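Local coordinates for protein oxygen-independent coproporphyrinogen III oxidase (PDB 1OLT) that catalyses the anaerobic oxidative decarboxylation of two propionate groups of coproporphyrinogen III to vinyl groups in heme biosynthesis, using S-adenosylmethionine and a [4Fe-4S] cluster, at residues V326-M331 with A337-E342; H58-H63 with D83-A88; L108-G113 with A121-L126. One frame throughout, in Å; residues are numbered along the deposited sequence. Where two conformers were deposited one is given.

Interaction 1 of 3, residues V326-M331 with A337-E342; sequences VSAISM and AQNQKE. With SAM (S-adenosylmethionine), chain D.
Gln338 adds a side-chain bond to a backbone pairing: its NE2 donates to the carbonyl O of Ser327 at 2.9 Å, nearly straight at 165° and with the acceptor in the amide plane. The chain gets there because CG stands anti to the backbone N (chi1 -167°) and everything beyond is extended, so the amide runs obliquely over Ile329, whose CG1 lies 3.6 Å from Gln338 CG. Arg359 holds the other end of the amide through OE1, which fixes its flip. The backbones themselves pair in antiparallel fashion. Ser330 and Ala337 form a hydrogen-bonded pair, Ser330 N reaching Ala337 O at 2.8 Å almost along the C=O axis, and Asn339 N donates to Ala328 O at 2.9 Å. Outside the strands, where the two chains still run side by side, Ser327 N reaches Gln340 O at 2.9 Å from above the carbonyl plane, and Val326 lays CG2 against the same oxygen at 3.3 Å. The side-chain nitrogen of Asn339 binds Gly325 O and Glu92, while Ser330 OG meets Gly323 N, which ties the hairpin to strand 320-324 and, through Gly325, to the connection that follows it. Ile329 and Gln338 are a non-hydrogen-bonded pair, so the N-H and C=O of Ile329 face away from Gln338. The adenine of S-adenosylmethionine takes both: Ile329 N donates to its N1 at 2.8 Å, and its N6 donates to Ile329 O at 3.0 Å. The base pairs with the strand edge at Ile329 much as a neighbouring strand would; the beta hairpin supplies backbone recognition of adenine in the first S-adenosylmethionine site.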
loop_
_atom_site.group_PDB
_atom_site.type_symbol
_atom_site.label_atom_id
_atom_site.label_comp_id
_atom_site.label_asym_id
_atom_site.label_seq_id
_atom_site.Cartn_x
_atom_site.Cartn_y
_atom_site.Cartn_z
ATOM N N VAL A 326 -1.913 11.069 -11.951
ATOM C CA VAL A 326 -0.488 11.027 -12.163
ATOM C C VAL A 326 0.144 9.875 -11.328
ATOM O O VAL A 326 -0.162 9.730 -10.167
ATOM C CB VAL A 326 0.173 12.442 -11.807
ATOM C CG1 VAL A 326 0.122 12.753 -10.322
ATOM C CG2 VAL A 326 1.580 12.463 -12.250
ATOM N N SER A 327 1.004 9.070 -11.967
ATOM C CA SER A 327 1.701 7.912 -11.424
ATOM C C SER A 327 0.844 6.680 -11.164
ATOM O O SER A 327 1.401 5.653 -10.823
ATOM C CB SER A 327 2.485 8.231 -10.158
ATOM O OG SER A 327 1.671 8.223 -8.974
ATOM N N ALA A 328 -0.475 6.760 -11.387
ATOM C CA ALA A 328 -1.361 5.677 -11.008
ATOM C C ALA A 328 -1.094 4.412 -11.774
ATOM O O ALA A 328 -0.975 4.411 -12.990
ATOM C CB ALA A 328 -2.806 6.065 -11.101
ATOM N N ILE A 329 -0.982 3.329 -11.011
ATOM C CA ILE A 329 -0.871 1.953 -11.542
ATOM C C ILE A 329 -2.180 1.192 -11.589
ATOM O O ILE A 329 -2.955 1.211 -10.637
ATOM C CB ILE A 329 0.166 1.145 -10.744
ATOM C CG1 ILE A 329 1.535 1.809 -10.874
ATOM C CG2 ILE A 329 0.352 -0.247 -11.341
ATOM C CD1 ILE A 329 2.583 1.366 -9.762
ATOM N N SER A 330 -2.411 0.531 -12.709
ATOM C CA SER A 330 -3.549 -0.355 -12.937
ATOM C C SER A 330 -3.034 -1.814 -12.970
ATOM O O SER A 330 -1.954 -2.033 -13.481
ATOM C CB SER A 330 -4.186 -0.048 -14.281
ATOM O OG SER A 330 -4.650 1.291 -14.381
ATOM N N MET A 331 -3.803 -2.762 -12.415
ATOM C CA MET A 331 -3.572 -4.183 -12.516
ATOM C C MET A 331 -4.826 -4.812 -13.145
ATOM O O MET A 331 -5.824 -5.034 -12.478
ATOM C CB MET A 331 -3.334 -4.760 -11.146
ATOM C CG MET A 331 -2.109 -4.107 -10.575
ATOM S SD MET A 331 -1.565 -4.591 -8.890
ATOM C CE MET A 331 -3.169 -4.643 -7.789
ATOM N N ALA A 337 -0.026 -1.504 -15.837
ATOM C CA ALA A 337 0.087 -0.317 -16.662
ATOM C C ALA A 337 0.152 0.891 -15.758
ATOM O O ALA A 337 -0.617 1.009 -14.809
ATOM C CB ALA A 337 -1.136 -0.239 -17.587
ATOM N N GLN A 338 1.016 1.828 -16.076
ATOM C CA GLN A 338 1.172 3.003 -15.234
ATOM C C GLN A 338 1.044 4.255 -16.054
ATOM O O GLN A 338 1.578 4.341 -17.161
ATOM C CB GLN A 338 2.561 3.056 -14.563
ATOM C CG GLN A 338 2.699 4.060 -13.467
ATOM C CD GLN A 338 4.023 3.991 -12.681
ATOM O OE1 GLN A 338 5.009 3.486 -13.192
ATOM N NE2 GLN A 338 4.019 4.506 -11.434
ATOM N N ASN A 339 0.356 5.213 -15.480
ATOM C CA ASN A 339 0.308 6.573 -16.000
ATOM C C ASN A 339 1.635 7.316 -15.827
ATOM O O ASN A 339 2.434 7.032 -14.904
ATOM C CB ASN A 339 -0.785 7.354 -15.269
ATOM C CG ASN A 339 -2.187 7.033 -15.761
ATOM O OD1 ASN A 339 -2.390 6.450 -16.859
ATOM N ND2 ASN A 339 -3.216 7.466 -14.943
ATOM N N GLN A 340 1.885 8.252 -16.725
ATOM C CA GLN A 340 2.914 9.299 -16.578
ATOM C C GLN A 340 3.076 9.697 -15.115
ATOM O O GLN A 340 2.106 10.014 -14.442
ATOM C CB GLN A 340 2.527 10.532 -17.445
ATOM C CG GLN A 340 2.427 10.280 -18.952
ATOM C CD GLN A 340 3.725 9.979 -19.657
ATOM O OE1 GLN A 340 4.811 10.151 -19.103
ATOM N NE2 GLN A 340 3.615 9.467 -20.887
ATOM N N LYS A 341 4.318 9.705 -14.651
ATOM C CA LYS A 341 4.636 10.106 -13.307
ATOM C C LYS A 341 4.970 11.582 -13.135
ATOM O O LYS A 341 5.026 12.062 -12.035
ATOM C CB LYS A 341 5.752 9.216 -12.701
ATOM C CG LYS A 341 7.153 9.436 -13.191
ATOM C CD LYS A 341 8.111 8.265 -12.716
ATOM C CE LYS A 341 8.227 8.170 -11.180
ATOM N NZ LYS A 341 8.654 6.793 -10.714
ATOM N N GLU A 342 5.174 12.308 -14.184
ATOM C CA GLU A 342 5.393 13.743 -14.024
ATOM C C GLU A 342 4.132 14.414 -14.460
ATOM O O GLU A 342 3.586 14.116 -15.521
ATOM C CB GLU A 342 6.508 14.219 -14.903
ATOM C CG GLU A 342 7.553 13.176 -15.026
ATOM C CD GLU A 342 8.833 13.622 -14.530
ATOM O OE1 GLU A 342 9.071 13.441 -13.285
ATOM O OE2 GLU A 342 9.585 14.116 -15.417
HETATM N N SAM D . 4.873 3.497 -0.748
HETATM C CA SAM D . 5.155 3.783 0.671
HETATM C C SAM D . 6.571 3.324 1.078
HETATM O O SAM D . 7.436 4.089 1.547
HETATM O OXT SAM D . 6.968 2.146 0.951
HETATM C CB SAM D . 4.065 3.146 1.574
HETATM C CG SAM D . 2.632 3.753 1.442
HETATM S SD SAM D . 1.429 2.692 0.571
HETATM C CE SAM D . 0.549 1.900 1.965
HETATM C "C5'" SAM D . 0.063 3.703 -0.112
HETATM C "C4'" SAM D . 0.556 4.681 -1.166
HETATM O "O4'" SAM D . 0.994 3.900 -2.267
HETATM C "C3'" SAM D . -0.524 5.607 -1.735
HETATM O "O3'" SAM D . -0.819 6.673 -0.850
HETATM C "C2'" SAM D . 0.113 5.956 -3.051
HETATM O "O2'" SAM D . 1.162 6.865 -2.851
HETATM C "C1'" SAM D . 0.704 4.604 -3.489
HETATM N N9 SAM D . -0.233 3.808 -4.263
HETATM C C8 SAM D . -1.203 2.992 -3.798
HETATM N N7 SAM D . -1.879 2.448 -4.885
HETATM C C5 SAM D . -1.342 2.912 -5.982
HETATM C C6 SAM D . -1.625 2.713 -7.305
HETATM N N6 SAM D . -2.566 1.891 -7.736
HETATM N N1 SAM D . -0.871 3.385 -8.199
HETATM C C2 SAM D . 0.113 4.215 -7.816
HETATM N N3 SAM D . 0.386 4.441 -6.523
HETATM C C4 SAM D . -0.330 3.786 -5.621
#

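Interaction 2 of 3, residues H58-H63 with D83-A88; sequences HIPFCH and DQYLDA. With SF4 (iron/sulfur cluster), chain B.
Tyr85 OH is gripped from two sides of the fold: it donates to His58 O at 2.6 Å, standing above that carbonyl's plane, and accepts a hydrogen bond from the backbone N of Val326. Tyr85 reaches this point from helix 80-96 with CG anti to its own nitrogen (chi1 -173°), which sends the ring off the helix and along strand 53-62. Three consecutive residues, Ile59 to Phe61, then pack against it. Pro60 lays CD over a ring face, 3.8 Å from the centroid, a CH-pi contact offset toward the hydroxyl-bearing rim. Ile59 touches the rim with CD1, 4.1 Å from Tyr85 CE2. Phe61 makes a T-shaped pair, its edge directed at the face of Tyr85 with centroids 5.5 Å apart and planes at 87°; Phe61 CE2 also comes within 3.5 Å of Tyr85 CB, so Phe61 packs on both the ring and its CB. Pro60 CG in turn covers a face of the Phe61 ring, making a small interlocked apolar cluster, and Leu343 and Tyr347 of helix 343-353 add to the packing on Tyr85. A phenylalanine in place of Tyr85 would probably keep this packing but leave His58 O and Val326 N without their shared buried partner. Cys62, directly after Phe61, sends SG to FE1 of the cluster at 2.3 Å, while His58 is held by Tyr56 and Asn72 beside the S-adenosylmethionine. One hydroxyl that both donates and accepts, with apolar walls round its ring, thus anchors the helix to the strand carrying a cluster ligand.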
loop_
_atom_site.group_PDB
_atom_site.type_symbol
_atom_site.label_atom_id
_atom_site.label_comp_id
_atom_site.label_asym_id
_atom_site.label_seq_id
_atom_site.Cartn_x
_atom_site.Cartn_y
_atom_site.Cartn_z
ATOM N N HIS A 58 -4.891 8.848 -7.643
ATOM C CA HIS A 58 -3.737 9.481 -7.055
ATOM C C HIS A 58 -4.027 10.995 -6.981
ATOM O O HIS A 58 -4.401 11.597 -7.969
ATOM C CB HIS A 58 -2.491 9.298 -7.870
ATOM C CG HIS A 58 -1.251 9.468 -7.055
ATOM N ND1 HIS A 58 -0.868 8.540 -6.113
ATOM C CD2 HIS A 58 -0.314 10.453 -7.032
ATOM C CE1 HIS A 58 0.277 8.937 -5.566
ATOM N NE2 HIS A 58 0.630 10.093 -6.109
ATOM N N ILE A 59 -3.901 11.558 -5.811
ATOM C CA ILE A 59 -4.028 12.983 -5.592
ATOM C C ILE A 59 -2.651 13.448 -5.098
ATOM O O ILE A 59 -2.255 13.124 -3.966
ATOM C CB ILE A 59 -5.117 13.321 -4.536
ATOM C CG1 ILE A 59 -6.518 12.802 -4.846
ATOM C CG2 ILE A 59 -5.205 14.855 -4.366
ATOM C CD1 ILE A 59 -7.081 13.279 -6.123
ATOM N N PRO A 60 -1.861 14.115 -5.936
ATOM C CA PRO A 60 -0.465 14.281 -5.565
ATOM C C PRO A 60 -0.123 15.418 -4.612
ATOM O O PRO A 60 0.963 15.384 -4.038
ATOM C CB PRO A 60 0.224 14.510 -6.917
ATOM C CG PRO A 60 -0.844 15.261 -7.766
ATOM C CD PRO A 60 -2.117 14.612 -7.317
ATOM N N PHE A 61 -1.022 16.360 -4.384
ATOM C CA PHE A 61 -0.672 17.581 -3.734
ATOM C C PHE A 61 -0.560 17.448 -2.210
ATOM O O PHE A 61 -1.381 16.774 -1.569
ATOM C CB PHE A 61 -1.684 18.692 -4.169
ATOM C CG PHE A 61 -1.774 18.873 -5.633
ATOM C CD1 PHE A 61 -0.731 19.349 -6.341
ATOM C CD2 PHE A 61 -2.929 18.496 -6.305
ATOM C CE1 PHE A 61 -0.816 19.458 -7.737
ATOM C CE2 PHE A 61 -3.000 18.606 -7.663
ATOM C CZ PHE A 61 -1.983 19.115 -8.353
ATOM N N CYS A 62 0.442 18.124 -1.655
ATOM C CA CYS A 62 0.602 18.280 -0.215
ATOM C C CYS A 62 0.822 19.753 0.141
ATOM O O CYS A 62 1.368 20.522 -0.640
ATOM C CB CYS A 62 1.758 17.435 0.297
ATOM S SG CYS A 62 1.652 15.690 -0.094
ATOM N N HIS A 63 0.436 20.131 1.356
ATOM C CA HIS A 63 0.584 21.520 1.838
ATOM C C HIS A 63 2.057 21.888 2.115
ATOM O O HIS A 63 2.474 23.019 1.886
ATOM C CB HIS A 63 -0.234 21.738 3.126
ATOM C CG HIS A 63 -1.704 21.597 2.907
ATOM N ND1 HIS A 63 -2.379 22.292 1.930
ATOM C CD2 HIS A 63 -2.641 20.933 3.607
ATOM C CE1 HIS A 63 -3.665 21.995 1.982
ATOM N NE2 HIS A 63 -3.852 21.161 2.979
ATOM N N ASP A 83 -7.821 22.317 -8.694
ATOM C CA ASP A 83 -8.926 22.472 -9.700
ATOM C C ASP A 83 -8.483 22.063 -11.100
ATOM O O ASP A 83 -9.224 21.399 -11.799
ATOM C CB ASP A 83 -9.479 23.872 -9.747
ATOM C CG ASP A 83 -10.156 24.272 -8.463
ATOM O OD1 ASP A 83 -11.097 23.537 -7.944
ATOM O OD2 ASP A 83 -9.726 25.333 -7.891
ATOM N N GLN A 84 -7.261 22.456 -11.483
ATOM C CA GLN A 84 -6.670 22.079 -12.751
ATOM C C GLN A 84 -6.508 20.541 -12.825
ATOM O O GLN A 84 -6.769 19.964 -13.829
ATOM C CB GLN A 84 -5.285 22.699 -12.959
ATOM C CG GLN A 84 -5.221 24.216 -12.915
ATOM C CD GLN A 84 -3.809 24.763 -13.047
ATOM O OE1 GLN A 84 -2.856 24.098 -12.619
ATOM N NE2 GLN A 84 -3.664 25.981 -13.696
ATOM N N TYR A 85 -6.116 19.927 -11.726
ATOM C CA TYR A 85 -5.912 18.518 -11.691
ATOM C C TYR A 85 -7.227 17.749 -11.842
ATOM O O TYR A 85 -7.292 16.776 -12.609
ATOM C CB TYR A 85 -5.192 18.153 -10.386
ATOM C CG TYR A 85 -4.780 16.708 -10.316
ATOM C CD1 TYR A 85 -3.762 16.254 -11.095
ATOM C CD2 TYR A 85 -5.406 15.840 -9.484
ATOM C CE1 TYR A 85 -3.364 14.922 -11.053
ATOM C CE2 TYR A 85 -4.992 14.486 -9.388
ATOM C CZ TYR A 85 -3.975 14.046 -10.213
ATOM O OH TYR A 85 -3.519 12.727 -10.175
ATOM N N LEU A 86 -8.280 18.178 -11.155
ATOM C CA LEU A 86 -9.585 17.596 -11.337
ATOM C C LEU A 86 -10.135 17.853 -12.732
ATOM O O LEU A 86 -10.865 16.992 -13.251
ATOM C CB LEU A 86 -10.607 18.089 -10.296
ATOM C CG LEU A 86 -10.482 17.656 -8.838
ATOM C CD1 LEU A 86 -11.733 17.877 -7.992
ATOM C CD2 LEU A 86 -10.055 16.356 -8.708
ATOM N N ASP A 87 -9.738 18.947 -13.392
ATOM C CA ASP A 87 -10.109 19.125 -14.809
ATOM C C ASP A 87 -9.525 17.969 -15.630
ATOM O O ASP A 87 -10.179 17.464 -16.532
ATOM C CB ASP A 87 -9.654 20.449 -15.408
ATOM C CG ASP A 87 -10.379 21.635 -14.841
ATOM O OD1 ASP A 87 -11.501 21.504 -14.309
ATOM O OD2 ASP A 87 -9.878 22.808 -14.912
ATOM N N ALA A 88 -8.277 17.612 -15.356
ATOM C CA ALA A 88 -7.592 16.526 -16.083
ATOM C C ALA A 88 -8.163 15.146 -15.746
ATOM O O ALA A 88 -8.349 14.340 -16.620
ATOM C CB ALA A 88 -6.128 16.554 -15.813
HETATM FE FE1 SF4 B . 2.821 14.701 1.645
HETATM FE FE2 SF4 B . 4.540 12.713 2.049
HETATM FE FE3 SF4 B . 2.281 12.874 3.243
HETATM FE FE4 SF4 B . 4.042 14.368 3.779
HETATM S S1 SF4 B . 4.198 12.114 4.179
HETATM S S2 SF4 B . 1.943 15.090 3.664
HETATM S S3 SF4 B . 4.914 14.900 1.942
HETATM S S4 SF4 B . 2.638 12.565 1.128
#

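Interaction 3 of 3, residues L108-G113 with A121-L126; sequences LHWGGG and AQISRL. With SAM (S-adenosylmethionine), chain D; SAM (S-adenosylmethionine), chain C; SF4 (iron/sulfur cluster), chain B.
Trp110 offers the face of its six-membered ring to Leu126, whose CD2 sits 3.8 Å from the ring centroid and 3.5 Å from CZ2 in a CH-pi contact. At the ring's edge, near its plane, Ile123 O lies 3.6 Å from Trp110 CH2, and Ile123 CG2 touches CZ3. With CG anti to the carbonyl carbon (chi1 -66°), the indole projects from strand 105-112 toward helix 120-133. Phe164 meets it edge-to-face, while Met127, Leu130 and Val57 fill in around it. This is the packing of a helix on a parallel strand of the partial (beta/alpha) barrel of radical SAM enzymes, and the strand ends in the glycine-rich turn of that family. There Gly112 N donates to O3' of one S-adenosylmethionine at 3.2 Å, and that ligand's O2' donates to Gly112 O at 2.6 Å. Gly111 passes close to the same O3', leaving little room for a CB. The cis peptide between Gly112 and Gly113 turns the chain toward the second S-adenosylmethionine: Gly113 O lies 2.9 Å from its amino N, which with its carboxylate O binds FE3 of the cluster.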
loop_
_atom_site.group_PDB
_atom_site.type_symbol
_atom_site.label_atom_id
_atom_site.label_comp_id
_atom_site.label_asym_id
_atom_site.label_seq_id
_atom_site.Cartn_x
_atom_site.Cartn_y
_atom_site.Cartn_z
ATOM N N LEU A 108 -12.885 1.670 -3.870
ATOM C CA LEU A 108 -12.281 2.917 -4.322
ATOM C C LEU A 108 -11.377 3.396 -3.207
ATOM O O LEU A 108 -11.791 3.434 -2.049
ATOM C CB LEU A 108 -13.359 3.981 -4.571
ATOM C CG LEU A 108 -12.912 5.435 -4.725
ATOM C CD1 LEU A 108 -12.074 5.579 -5.941
ATOM C CD2 LEU A 108 -14.117 6.325 -4.760
ATOM N N HIS A 109 -10.169 3.821 -3.578
ATOM C CA HIS A 109 -9.268 4.441 -2.672
ATOM C C HIS A 109 -8.594 5.656 -3.321
ATOM O O HIS A 109 -8.224 5.625 -4.504
ATOM C CB HIS A 109 -8.198 3.491 -2.273
ATOM C CG HIS A 109 -7.222 4.061 -1.297
ATOM N ND1 HIS A 109 -7.340 3.877 0.037
ATOM C CD2 HIS A 109 -6.137 4.839 -1.468
ATOM C CE1 HIS A 109 -6.329 4.465 0.665
ATOM N NE2 HIS A 109 -5.571 5.037 -0.226
ATOM N N TRP A 110 -8.461 6.699 -2.529
ATOM C CA TRP A 110 -7.701 7.852 -2.907
ATOM C C TRP A 110 -6.416 7.838 -2.059
ATOM O O TRP A 110 -6.467 7.845 -0.846
ATOM C CB TRP A 110 -8.455 9.150 -2.631
ATOM C CG TRP A 110 -9.732 9.371 -3.468
ATOM C CD1 TRP A 110 -10.274 8.534 -4.408
ATOM C CD2 TRP A 110 -10.620 10.493 -3.385
ATOM N NE1 TRP A 110 -11.447 9.042 -4.891
ATOM C CE2 TRP A 110 -11.688 10.257 -4.295
ATOM C CE3 TRP A 110 -10.631 11.673 -2.651
ATOM C CZ2 TRP A 110 -12.746 11.148 -4.457
ATOM C CZ3 TRP A 110 -11.717 12.568 -2.823
ATOM C CH2 TRP A 110 -12.723 12.309 -3.712
ATOM N N GLY A 111 -5.297 7.934 -2.754
ATOM C CA GLY A 111 -3.993 7.961 -2.169
ATOM C C GLY A 111 -3.228 9.184 -2.664
ATOM O O GLY A 111 -3.742 10.012 -3.432
ATOM N N GLY A 112 -1.972 9.253 -2.300
ATOM C CA GLY A 112 -1.162 10.392 -2.727
ATOM C C GLY A 112 0.236 10.374 -2.131
ATOM O O GLY A 112 0.815 9.273 -1.973
ATOM N N GLY A 113 0.802 11.553 -1.778
ATOM C CA GLY A 113 0.163 12.809 -1.752
ATOM C C GLY A 113 -0.844 12.861 -0.665
ATOM O O GLY A 113 -0.969 11.935 0.131
ATOM N N ALA A 121 -15.742 21.091 -1.719
ATOM C CA ALA A 121 -16.292 21.173 -3.078
ATOM C C ALA A 121 -15.538 20.278 -4.067
ATOM O O ALA A 121 -16.153 19.611 -4.845
ATOM C CB ALA A 121 -16.318 22.658 -3.608
ATOM N N GLN A 122 -14.233 20.253 -3.992
ATOM C CA GLN A 122 -13.401 19.401 -4.833
ATOM C C GLN A 122 -13.612 17.878 -4.556
ATOM O O GLN A 122 -13.731 17.065 -5.482
ATOM C CB GLN A 122 -11.903 19.801 -4.661
ATOM C CG GLN A 122 -11.655 21.166 -5.235
ATOM C CD GLN A 122 -10.387 21.784 -4.768
ATOM O OE1 GLN A 122 -9.785 21.345 -3.738
ATOM N NE2 GLN A 122 -9.991 22.895 -5.444
ATOM N N ILE A 123 -13.698 17.515 -3.290
ATOM C CA ILE A 123 -14.007 16.136 -2.893
ATOM C C ILE A 123 -15.313 15.766 -3.533
ATOM O O ILE A 123 -15.438 14.702 -4.145
ATOM C CB ILE A 123 -14.133 16.035 -1.373
ATOM C CG1 ILE A 123 -12.761 16.117 -0.754
ATOM C CG2 ILE A 123 -14.814 14.737 -0.992
ATOM C CD1 ILE A 123 -12.761 16.410 0.718
ATOM N N SER A 124 -16.326 16.631 -3.388
ATOM C CA SER A 124 -17.638 16.326 -3.967
ATOM C C SER A 124 -17.602 16.205 -5.475
ATOM O O SER A 124 -18.288 15.328 -6.079
ATOM C CB SER A 124 -18.715 17.371 -3.581
ATOM O OG SER A 124 -18.933 17.394 -2.195
ATOM N N ARG A 125 -16.860 17.115 -6.096
ATOM C CA ARG A 125 -16.741 17.079 -7.550
ATOM C C ARG A 125 -16.139 15.725 -8.058
ATOM O O ARG A 125 -16.619 15.141 -9.024
ATOM C CB ARG A 125 -15.899 18.241 -8.078
ATOM C CG ARG A 125 -15.723 18.278 -9.602
ATOM C CD ARG A 125 -14.762 19.386 -10.102
ATOM N NE ARG A 125 -14.499 19.187 -11.515
ATOM C CZ ARG A 125 -13.531 19.779 -12.174
ATOM N NH1 ARG A 125 -12.718 20.614 -11.564
ATOM N NH2 ARG A 125 -13.377 19.536 -13.486
ATOM N N LEU A 126 -15.062 15.288 -7.453
ATOM C CA LEU A 126 -14.448 14.075 -7.865
ATOM C C LEU A 126 -15.302 12.871 -7.615
ATOM O O LEU A 126 -15.380 11.992 -8.484
ATOM C CB LEU A 126 -13.068 13.928 -7.245
ATOM C CG LEU A 126 -12.265 12.694 -7.617
ATOM C CD1 LEU A 126 -12.125 12.485 -9.122
ATOM C CD2 LEU A 126 -10.948 12.782 -6.992
HETATM N N SAM D . 4.873 3.497 -0.748
HETATM C CA SAM D . 5.155 3.783 0.671
HETATM C C SAM D . 6.571 3.324 1.078
HETATM O O SAM D . 7.436 4.089 1.547
HETATM O OXT SAM D . 6.968 2.146 0.951
HETATM C CB SAM D . 4.065 3.146 1.574
HETATM C CG SAM D . 2.632 3.753 1.442
HETATM S SD SAM D . 1.429 2.692 0.571
HETATM C CE SAM D . 0.549 1.900 1.965
HETATM C "C5'" SAM D . 0.063 3.703 -0.112
HETATM C "C4'" SAM D . 0.556 4.681 -1.166
HETATM O "O4'" SAM D . 0.994 3.900 -2.267
HETATM C "C3'" SAM D . -0.524 5.607 -1.735
HETATM O "O3'" SAM D . -0.819 6.673 -0.850
HETATM C "C2'" SAM D . 0.113 5.956 -3.051
HETATM O "O2'" SAM D . 1.162 6.865 -2.851
HETATM C "C1'" SAM D . 0.704 4.604 -3.489
HETATM N N9 SAM D . -0.233 3.808 -4.263
HETATM C C8 SAM D . -1.203 2.992 -3.798
HETATM N N7 SAM D . -1.879 2.448 -4.885
HETATM C C5 SAM D . -1.342 2.912 -5.982
HETATM C C6 SAM D . -1.625 2.713 -7.305
HETATM N N6 SAM D . -2.566 1.891 -7.736
HETATM N N1 SAM D . -0.871 3.385 -8.199
HETATM C C2 SAM D . 0.113 4.215 -7.816
HETATM N N3 SAM D . 0.386 4.441 -6.523
HETATM C C4 SAM D . -0.330 3.786 -5.621
HETATM N N SAM C . -0.220 12.565 2.859
HETATM C CA SAM C . -0.818 11.978 4.051
HETATM C C SAM C . 0.053 12.085 5.309
HETATM O O SAM C . 1.308 12.299 5.179
HETATM O OXT SAM C . -0.558 12.025 6.357
HETATM C CB SAM C . -1.041 10.488 3.728
HETATM C CG SAM C . 0.036 9.460 3.948
HETATM S SD SAM C . 1.413 9.517 2.830
HETATM C CE SAM C . 0.682 9.454 1.189
HETATM C "C5'" SAM C . 1.900 7.708 2.767
HETATM C "C4'" SAM C . 2.855 7.128 3.870
HETATM O "O4'" SAM C . 4.134 6.740 3.383
HETATM C "C3'" SAM C . 3.204 8.122 4.952
HETATM O "O3'" SAM C . 2.133 8.382 5.867
HETATM C "C2'" SAM C . 4.482 7.538 5.570
HETATM O "O2'" SAM C . 4.176 6.728 6.705
HETATM C "C1'" SAM C . 5.024 6.652 4.475
HETATM N N9 SAM C . 6.334 7.045 3.998
HETATM C C8 SAM C . 6.575 8.115 3.175
HETATM N N7 SAM C . 7.877 8.171 2.908
HETATM C C5 SAM C . 8.475 7.116 3.547
HETATM C C6 SAM C . 9.806 6.671 3.621
HETATM N N6 SAM C . 10.810 7.275 2.985
HETATM N N1 SAM C . 10.069 5.557 4.368
HETATM C C2 SAM C . 9.034 4.899 5.042
HETATM N N3 SAM C . 7.750 5.317 4.968
HETATM C C4 SAM C . 7.489 6.419 4.236
HETATM FE FE1 SF4 B . 2.821 14.701 1.645
HETATM FE FE2 SF4 B . 4.540 12.713 2.049
HETATM FE FE3 SF4 B . 2.281 12.874 3.243
HETATM FE FE4 SF4 B . 4.042 14.368 3.779
HETATM S S1 SF4 B . 4.198 12.114 4.179
HETATM S S2 SF4 B . 1.943 15.090 3.664
HETATM S S3 SF4 B . 4.914 14.900 1.942
HETATM S S4 SF4 B . 2.638 12.565 1.128
#

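From the N terminus, strand 53-62 runs to the cluster, and interaction 2 closes the loop between it and helix 80-96. The chain continues into strand 105-112, the parallel neighbour of 53-62 in the same sheet, and interaction 3 closes the short loop leading to helix 120-133. Much later, interaction 1 closes the hairpin 329-339. The three contacts follow in series, none nested in or crossing another. They join in space: Asp87 forms a salt bridge with Arg125 between the two helices, and the backbone N of Val326 meets the Tyr85 hydroxyl of interaction 2. Interactions 1 and 3 do not touch each other but hold different parts, adenine and ribose, of one S-adenosylmethionine.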